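Local coordinates for 3-keto-5-aminohexanoate cleavage protein (Burkholderia xenovorans LB400, PDB 3E02) that binds zinc and probably cleaves 3-keto-5-aminohexanoate or a related beta-keto acid, as a TIM-barrel enzyme of the BKACE family, at residues S24-I29 and G267-S272; R78-L83 and A292-A297; Q198-I203 and S232-G237. All coordinates share one frame; numbering follows the deposited sequence.

Interaction 1. Residues S24-I29 and G267-S272; sequences SPYLPI and GQLATS
The Y26 ring is held between P25 and T271. The contact joins two loops of the TIM barrel: one follows strand 10-13, the other leads from strand 268-269 into helix 273-286, with S272 as its N-cap. CG of P25 lies over one face of the ring, 3.8 Å above the plane and toward the rim. CA of T271 takes the opposite face in a CH-pi contact, 3.9 Å from the ring centroid and 19° off the normal. CB of L269 sits at the edge of the ring, near its plane. With CG of Y26 anti to its carbonyl carbon (chi1 -49°), the ring runs side by side with T271, and CG2 of T271 is 3.9 Å from CZ of Y26.

S24 to L27 form a type I beta turn. Within it, N of Y26 donates to OG of S24 at 3.0 Å, an ST turn. This turn brings P25 and Y26 up against L269 and T271. L269 also packs on Y263, and A270 on L258, a neighbour in sequence of the zinc ligand E259.

No direct hydrogen bond crosses between the segments, but two waters bridge them. One water donates to O of Y26 and to O of T271. Another, in plane at the edge of the Y26 ring, accepts from OG of S24 at 2.6 Å and donates to O of A270 at 2.7 Å.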
loop_
_atom_site.group_PDB
_atom_site.type_symbol
_atom_site.label_atom_id
_atom_site.label_comp_id
_atom_site.label_asym_id
_atom_site.label_seq_id
_atom_site.Cartn_x
_atom_site.Cartn_y
_atom_site.Cartn_z
ATOM N N SER A 24 -25.222 21.187 18.318
ATOM C CA SER A 24 -24.900 22.496 17.783
ATOM C C SER A 24 -26.156 23.313 17.561
ATOM O O SER A 24 -27.114 22.805 16.956
ATOM C CB SER A 24 -24.161 22.380 16.437
ATOM O OG SER A 24 -23.952 23.659 15.845
ATOM N N PRO A 25 -26.128 24.605 17.952
ATOM C CA PRO A 25 -27.279 25.455 17.643
ATOM C C PRO A 25 -27.360 25.823 16.149
ATOM O O PRO A 25 -28.350 26.403 15.728
ATOM C CB PRO A 25 -27.024 26.705 18.489
ATOM C CG PRO A 25 -25.569 26.797 18.628
ATOM C CD PRO A 25 -25.069 25.365 18.643
ATOM N N TYR A 26 -26.320 25.504 15.374
ATOM C CA TYR A 26 -26.233 25.820 13.951
ATOM C C TYR A 26 -26.628 24.645 13.037
ATOM O O TYR A 26 -26.504 24.755 11.812
ATOM C CB TYR A 26 -24.817 26.291 13.625
ATOM C CG TYR A 26 -24.305 27.353 14.583
ATOM C CD1 TYR A 26 -24.888 28.630 14.615
ATOM C CD2 TYR A 26 -23.239 27.093 15.446
ATOM C CE1 TYR A 26 -24.422 29.626 15.500
ATOM C CE2 TYR A 26 -22.762 28.079 16.334
ATOM C CZ TYR A 26 -23.361 29.340 16.355
ATOM O OH TYR A 26 -22.895 30.306 17.221
ATOM N N LEU A 27 -27.108 23.534 13.616
ATOM C CA LEU A 27 -27.550 22.379 12.823
ATOM C C LEU A 27 -28.818 22.806 12.069
ATOM O O LEU A 27 -29.787 23.202 12.720
ATOM C CB LEU A 27 -27.868 21.179 13.725
ATOM C CG LEU A 27 -28.281 19.872 13.036
ATOM C CD1 LEU A 27 -27.105 19.281 12.288
ATOM C CD2 LEU A 27 -28.841 18.881 14.047
ATOM N N PRO A 28 -28.819 22.770 10.715
ATOM C CA PRO A 28 -30.050 23.148 9.994
ATOM C C PRO A 28 -31.184 22.146 10.234
ATOM O O PRO A 28 -30.992 20.951 10.029
ATOM C CB PRO A 28 -29.610 23.149 8.524
ATOM C CG PRO A 28 -28.124 23.244 8.584
ATOM C CD PRO A 28 -27.752 22.434 9.754
ATOM N N ILE A 29 -32.349 22.643 10.652
ATOM C CA ILE A 29 -33.485 21.785 11.014
ATOM C C ILE A 29 -34.706 22.006 10.141
ATOM O O ILE A 29 -35.203 21.061 9.512
ATOM C CB ILE A 29 -33.835 21.975 12.518
ATOM C CG1 ILE A 29 -32.721 21.371 13.391
ATOM C CG2 ILE A 29 -35.169 21.306 12.884
ATOM C CD1 ILE A 29 -32.853 21.673 14.873
ATOM N N GLY A 267 -11.734 23.055 17.677
ATOM C CA GLY A 267 -12.423 23.707 18.796
ATOM C C GLY A 267 -13.379 24.834 18.467
ATOM O O GLY A 267 -13.637 25.690 19.319
ATOM N N GLN A 268 -13.923 24.827 17.253
ATOM C CA GLN A 268 -14.805 25.889 16.778
ATOM C C GLN A 268 -15.995 25.332 15.999
ATOM O O GLN A 268 -15.816 24.784 14.910
ATOM C CB GLN A 268 -14.001 26.834 15.884
ATOM C CG GLN A 268 -14.744 28.079 15.431
ATOM C CD GLN A 268 -14.641 29.209 16.400
ATOM O OE1 GLN A 268 -15.632 29.657 16.988
ATOM N NE2 GLN A 268 -13.427 29.683 16.587
ATOM N N LEU A 269 -17.202 25.488 16.552
ATOM C CA LEU A 269 -18.425 25.093 15.856
ATOM C C LEU A 269 -18.603 25.955 14.611
ATOM O O LEU A 269 -18.414 27.166 14.674
ATOM C CB LEU A 269 -19.673 25.292 16.724
ATOM C CG LEU A 269 -19.837 24.359 17.922
ATOM C CD1 LEU A 269 -20.947 24.864 18.849
ATOM C CD2 LEU A 269 -20.096 22.948 17.402
ATOM N N ALA A 270 -18.962 25.316 13.497
ATOM C CA ALA A 270 -19.247 26.010 12.245
ATOM C C ALA A 270 -20.611 26.662 12.393
ATOM O O ALA A 270 -21.566 25.982 12.806
ATOM C CB ALA A 270 -19.273 25.024 11.057
ATOM N N THR A 271 -20.704 27.955 12.070
ATOM C CA THR A 271 -21.978 28.683 12.110
ATOM C C THR A 271 -22.814 28.412 10.855
ATOM O O THR A 271 -24.015 28.657 10.844
ATOM C CB THR A 271 -21.772 30.206 12.268
ATOM O OG1 THR A 271 -21.054 30.719 11.137
ATOM C CG2 THR A 271 -20.989 30.516 13.556
ATOM N N SER A 272 -22.171 27.923 9.796
ATOM C CA SER A 272 -22.824 27.649 8.533
ATOM C C SER A 272 -22.040 26.653 7.705
ATOM O O SER A 272 -20.815 26.566 7.803
ATOM C CB SER A 272 -22.926 28.956 7.715
ATOM O OG SER A 272 -23.510 28.737 6.428
HETATM O O HOH W 1 -22.127 23.623 13.935
HETATM O O HOH W 2 -26.416 26.676 10.044
#

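Interaction 2. Residues R78-L83 and A292-A297; sequences RTDAIL and ATPDEA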
loop_
_atom_site.group_PDB
_atom_site.type_symbol
_atom_site.label_atom_id
_atom_site.label_comp_id
_atom_site.label_asym_id
_atom_site.label_seq_id
_atom_site.Cartn_x
_atom_site.Cartn_y
_atom_site.Cartn_z
ATOM N N ARG A 78 -33.664 29.197 -6.330
ATOM C CA ARG A 78 -32.619 30.103 -5.830
ATOM C C ARG A 78 -31.182 29.713 -6.166
ATOM O O ARG A 78 -30.277 30.533 -6.012
ATOM C CB ARG A 78 -32.772 30.291 -4.328
ATOM C CG ARG A 78 -34.076 30.981 -3.934
ATOM C CD ARG A 78 -34.030 31.355 -2.474
ATOM N NE ARG A 78 -33.051 32.425 -2.250
ATOM C CZ ARG A 78 -32.372 32.663 -1.123
ATOM N NH1 ARG A 78 -32.490 31.896 -0.034
ATOM N NH2 ARG A 78 -31.516 33.683 -1.100
ATOM N N THR A 79 -30.959 28.465 -6.605
ATOM C CA THR A 79 -29.623 28.028 -7.029
ATOM C C THR A 79 -29.724 27.001 -8.156
ATOM O O THR A 79 -30.786 26.409 -8.371
ATOM C CB THR A 79 -28.766 27.504 -5.833
ATOM O OG1 THR A 79 -27.515 27.002 -6.310
ATOM C CG2 THR A 79 -29.478 26.406 -5.054
ATOM N N ASP A 80 -28.612 26.834 -8.882
ATOM C CA ASP A 80 -28.559 25.828 -9.952
ATOM C C ASP A 80 -27.764 24.613 -9.489
ATOM O O ASP A 80 -27.449 23.753 -10.274
ATOM C CB ASP A 80 -28.072 26.398 -11.300
ATOM C CG ASP A 80 -26.642 26.898 -11.274
ATOM O OD1 ASP A 80 -26.150 27.259 -10.194
ATOM O OD2 ASP A 80 -26.024 26.969 -12.363
ATOM N N ALA A 81 -27.475 24.513 -8.185
ATOM C CA ALA A 81 -26.764 23.351 -7.645
ATOM C C ALA A 81 -27.558 22.071 -7.909
ATOM O O ALA A 81 -28.795 22.096 -7.961
ATOM C CB ALA A 81 -26.502 23.507 -6.127
ATOM N N ILE A 82 -26.842 20.973 -8.136
ATOM C CA ILE A 82 -27.471 19.659 -8.313
ATOM C C ILE A 82 -28.020 19.243 -6.943
ATOM O O ILE A 82 -27.299 19.303 -5.956
ATOM C CB ILE A 82 -26.467 18.574 -8.756
ATOM C CG1 ILE A 82 -25.830 18.917 -10.106
ATOM C CG2 ILE A 82 -27.167 17.218 -8.830
ATOM C CD1 ILE A 82 -24.706 17.978 -10.518
ATOM N N LEU A 83 -29.285 18.839 -6.890
ATOM C CA LEU A 83 -29.910 18.429 -5.632
ATOM C C LEU A 83 -29.851 16.911 -5.549
ATOM O O LEU A 83 -30.455 16.225 -6.350
ATOM C CB LEU A 83 -31.319 18.996 -5.500
ATOM C CG LEU A 83 -31.397 20.515 -5.727
ATOM C CD1 LEU A 83 -32.817 21.046 -5.465
ATOM C CD2 LEU A 83 -30.364 21.294 -4.898
ATOM N N ALA A 292 -15.619 22.895 -9.850
ATOM C CA ALA A 292 -16.611 22.729 -10.897
ATOM C C ALA A 292 -17.857 23.560 -10.595
ATOM O O ALA A 292 -18.276 23.663 -9.443
ATOM C CB ALA A 292 -17.001 21.257 -11.011
ATOM N N THR A 293 -18.441 24.145 -11.636
ATOM C CA THR A 293 -19.749 24.789 -11.528
ATOM C C THR A 293 -20.799 23.663 -11.526
ATOM O O THR A 293 -20.485 22.523 -11.896
ATOM C CB THR A 293 -20.071 25.699 -12.710
ATOM O OG1 THR A 293 -20.133 24.922 -13.913
ATOM C CG2 THR A 293 -19.035 26.812 -12.842
ATOM N N PRO A 294 -22.035 23.960 -11.092
ATOM C CA PRO A 294 -23.089 22.941 -11.173
ATOM C C PRO A 294 -23.230 22.248 -12.528
ATOM O O PRO A 294 -23.291 21.020 -12.576
ATOM C CB PRO A 294 -24.336 23.734 -10.819
ATOM C CG PRO A 294 -23.833 24.684 -9.811
ATOM C CD PRO A 294 -22.528 25.156 -10.391
ATOM N N ASP A 295 -23.220 23.024 -13.610
ATOM C CA ASP A 295 -23.327 22.465 -14.965
ATOM C C ASP A 295 -22.104 21.650 -15.396
ATOM O O ASP A 295 -22.254 20.658 -16.110
ATOM C CB ASP A 295 -23.678 23.552 -15.988
ATOM C CG ASP A 295 -25.122 24.072 -15.842
ATOM O OD1 ASP A 295 -25.982 23.425 -15.207
ATOM O OD2 ASP A 295 -25.414 25.143 -16.407
ATOM N N GLU A 296 -20.908 22.047 -14.962
ATOM C CA GLU A 296 -19.705 21.221 -15.188
ATOM C C GLU A 296 -19.853 19.884 -14.458
ATOM O O GLU A 296 -19.491 18.842 -15.007
ATOM C CB GLU A 296 -18.431 21.949 -14.752
ATOM C CG GLU A 296 -18.086 23.074 -15.712
ATOM C CD GLU A 296 -16.986 24.003 -15.232
ATOM O OE1 GLU A 296 -16.802 24.175 -14.012
ATOM O OE2 GLU A 296 -16.332 24.612 -16.104
ATOM N N ALA A 297 -20.406 19.925 -13.236
ATOM C CA ALA A 297 -20.679 18.720 -12.448
ATOM C C ALA A 297 -21.703 17.810 -13.135
ATOM O O ALA A 297 -21.509 16.595 -13.179
ATOM C CB ALA A 297 -21.125 19.083 -11.025
HETATM O O HOH W 3 -23.654 25.958 -13.527
#
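P294 carries this contact, with I82 and D80 facing it from the other segment. The P294 ring lies against D80. Its CB comes 3.2 Å from O of D80. CG of P294 also reaches CA of A81. D80 was modelled in two conformers. In the one given, CG of D80 stands between its own N and carbonyl carbon (chi1 64°), and this puts the carboxylate against the proline ring, with the two side chains crossing at about a right angle.

I82 makes the apolar part further along. Its side chain is extended at chi2 (173°), and the tip, CD1, meets CB of A297 at 3.8 Å. The same CD1 is 3.9 Å from O of P294.

In the same D80 conformer, one water bridges the polar edge. It donates to OD2 of D80 and accepts from N of D295. The carboxylates of D80 and D295 are then close, and R298 may ease any repulsion: its NH1 forms a salt bridge with OD1 of D295 and a hydrogen bond to O of D80.

T293 and E296 form a capping box. N of T293 donates to OE1 of E296, and N of E296 donates to OG1 of T293. The contact thus sets the capped first turn of helix 294-301 against the start of strand 82-85, at the end of the TIM barrel where the strands begin.

Interaction 3. Residues Q198-I203 and S232-G237; sequences QCVFGI and SVLAAG. With EDO (1,2-ethanediol), chain J.
L234 and V200 form the apolar centre, branch against branch. CD1 of L234 meets CG1 of V200 at 3.7 Å, and CD2 of L234 meets CG2 of V200 at 3.8 Å. On the other face of the sheet, CE1 of F201 lies 4.0 Å from CG1 of V233, and the two CB atoms of F201 and A235 touch.

The backbones run parallel in register from Q198 with S232 to F201 with A235. N of C199 donates to O of S232, and N of L234 to O of C199. N of F201 then donates to O of L234, and N of A236 to O of F201.

At one end, in the conformer given of the two deposited for Q198, its NE2 makes a weak, bent bond to OG of S232 (2.8 Å, 124°). The glutamine chain bends at chi2 (74°) to bring its amide there. NE2 also has a weak hydrogen bond to OE2 of E170. At the other end, a 1,2-ethanediol, probably from the crystallisation liquor, donates from O2 to O of I203 at 2.7 Å.

Strands 195-201 and 229-235 are linked through helix 211-225 in a beta-alpha-beta unit. Side chains of C199, F201 and V233 pack on that helix. V233 and A235 also meet F243 of helix 240-249. On the face with V200, L234 touches R255 of strand 253-256 and D260, close to the zinc site.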
loop_
_atom_site.group_PDB
_atom_site.type_symbol
_atom_site.label_atom_id
_atom_site.label_comp_id
_atom_site.label_asym_id
_atom_site.label_seq_id
_atom_site.Cartn_x
_atom_site.Cartn_y
_atom_site.Cartn_z
ATOM N N GLN A 198 -18.207 7.676 -3.643
ATOM C CA GLN A 198 -18.000 8.492 -2.452
ATOM C C GLN A 198 -17.466 7.580 -1.327
ATOM O O GLN A 198 -18.240 6.796 -0.748
ATOM C CB GLN A 198 -19.324 9.152 -2.044
ATOM C CG GLN A 198 -19.238 10.196 -0.906
ATOM C CD GLN A 198 -18.627 11.493 -1.355
ATOM O OE1 GLN A 198 -17.563 11.873 -0.912
ATOM N NE2 GLN A 198 -19.283 12.161 -2.278
ATOM N N CYS A 199 -16.171 7.682 -1.019
ATOM C CA CYS A 199 -15.560 6.896 0.057
ATOM C C CYS A 199 -15.793 7.630 1.379
ATOM O O CYS A 199 -15.535 8.831 1.472
ATOM C CB CYS A 199 -14.090 6.662 -0.209
ATOM S SG CYS A 199 -13.853 5.717 -1.743
ATOM N N VAL A 200 -16.251 6.896 2.392
ATOM C CA VAL A 200 -16.678 7.454 3.681
ATOM C C VAL A 200 -15.798 6.941 4.804
ATOM O O VAL A 200 -15.773 5.732 5.070
ATOM C CB VAL A 200 -18.148 7.072 3.964
ATOM C CG1 VAL A 200 -18.622 7.694 5.255
ATOM C CG2 VAL A 200 -19.053 7.484 2.786
ATOM N N PHE A 201 -15.107 7.863 5.488
ATOM C CA PHE A 201 -14.134 7.508 6.532
ATOM C C PHE A 201 -14.506 8.012 7.918
ATOM O O PHE A 201 -15.054 9.098 8.062
ATOM C CB PHE A 201 -12.763 8.067 6.168
ATOM C CG PHE A 201 -12.267 7.591 4.846
ATOM C CD1 PHE A 201 -12.587 8.293 3.684
ATOM C CD2 PHE A 201 -11.538 6.408 4.738
ATOM C CE1 PHE A 201 -12.188 7.823 2.436
ATOM C CE2 PHE A 201 -11.113 5.940 3.485
ATOM C CZ PHE A 201 -11.442 6.652 2.342
ATOM N N GLY A 202 -14.196 7.200 8.928
ATOM C CA GLY A 202 -14.369 7.592 10.321
ATOM C C GLY A 202 -15.634 7.192 11.040
ATOM O O GLY A 202 -15.797 7.571 12.189
ATOM N N ILE A 203 -16.522 6.428 10.403
ATOM C CA ILE A 203 -17.728 5.942 11.079
ATOM C C ILE A 203 -17.343 4.665 11.830
ATOM O O ILE A 203 -16.679 3.799 11.260
ATOM C CB ILE A 203 -18.877 5.629 10.094
ATOM C CG1 ILE A 203 -19.291 6.887 9.307
ATOM C CG2 ILE A 203 -20.091 5.006 10.823
ATOM C CD1 ILE A 203 -19.894 7.999 10.156
ATOM N N SER A 232 -14.783 10.580 -4.818
ATOM C CA SER A 232 -15.184 11.640 -3.900
ATOM C C SER A 232 -14.907 11.103 -2.490
ATOM O O SER A 232 -14.850 9.871 -2.262
ATOM C CB SER A 232 -16.629 12.083 -4.102
ATOM O OG SER A 232 -16.907 13.244 -3.319
ATOM N N VAL A 233 -14.707 12.018 -1.550
ATOM C CA VAL A 233 -14.366 11.658 -0.183
ATOM C C VAL A 233 -15.110 12.534 0.837
ATOM O O VAL A 233 -15.299 13.734 0.615
ATOM C CB VAL A 233 -12.823 11.795 0.065
ATOM C CG1 VAL A 233 -12.461 11.682 1.533
ATOM C CG2 VAL A 233 -12.012 10.767 -0.774
ATOM N N LEU A 234 -15.564 11.892 1.909
ATOM C CA LEU A 234 -16.066 12.581 3.104
ATOM C C LEU A 234 -15.390 11.906 4.291
ATOM O O LEU A 234 -15.066 10.701 4.235
ATOM C CB LEU A 234 -17.589 12.504 3.233
ATOM C CG LEU A 234 -18.268 11.287 3.878
ATOM C CD1 LEU A 234 -18.243 11.363 5.425
ATOM C CD2 LEU A 234 -19.688 11.136 3.399
ATOM N N ALA A 235 -15.190 12.662 5.367
ATOM C CA ALA A 235 -14.668 12.093 6.619
ATOM C C ALA A 235 -15.346 12.773 7.789
ATOM O O ALA A 235 -15.698 13.955 7.711
ATOM C CB ALA A 235 -13.154 12.171 6.697
ATOM N N ALA A 236 -15.565 12.004 8.858
ATOM C CA ALA A 236 -16.283 12.483 10.037
ATOM C C ALA A 236 -15.467 13.457 10.902
ATOM O O ALA A 236 -14.259 13.275 11.092
ATOM C CB ALA A 236 -16.736 11.277 10.895
ATOM N N GLY A 237 -16.147 14.484 11.410
ATOM C CA GLY A 237 -15.599 15.426 12.370
ATOM C C GLY A 237 -14.276 16.060 12.024
ATOM O O GLY A 237 -14.139 16.606 10.928
HETATM C C1 EDO J . -13.299 4.503 14.178
HETATM O O1 EDO J . -14.425 5.403 14.243
HETATM C C2 EDO J . -13.355 3.551 12.985
HETATM O O2 EDO J . -14.030 4.068 11.827
#

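The three contacts lie at separate places round one TIM barrel, and none touches another. Interactions 1 and 2 have centres about 24 Å apart, interactions 2 and 3 about 22 Å, and interactions 1 and 3 about 19 Å. Interactions 2 and 3 both reach the barrel sheet, through strand 82-85 and through strands 195-201 and 229-235. Interaction 1 joins loops instead. Along the chain the segments of interactions 1 and 2 alternate, and interaction 3 is nested inside both. Interactions 1 and 2 therefore bring early and late parts of the chain together, while interaction 3 joins neighbouring strands. In interaction 3 the L234 side chain is about 7 Å from the zinc.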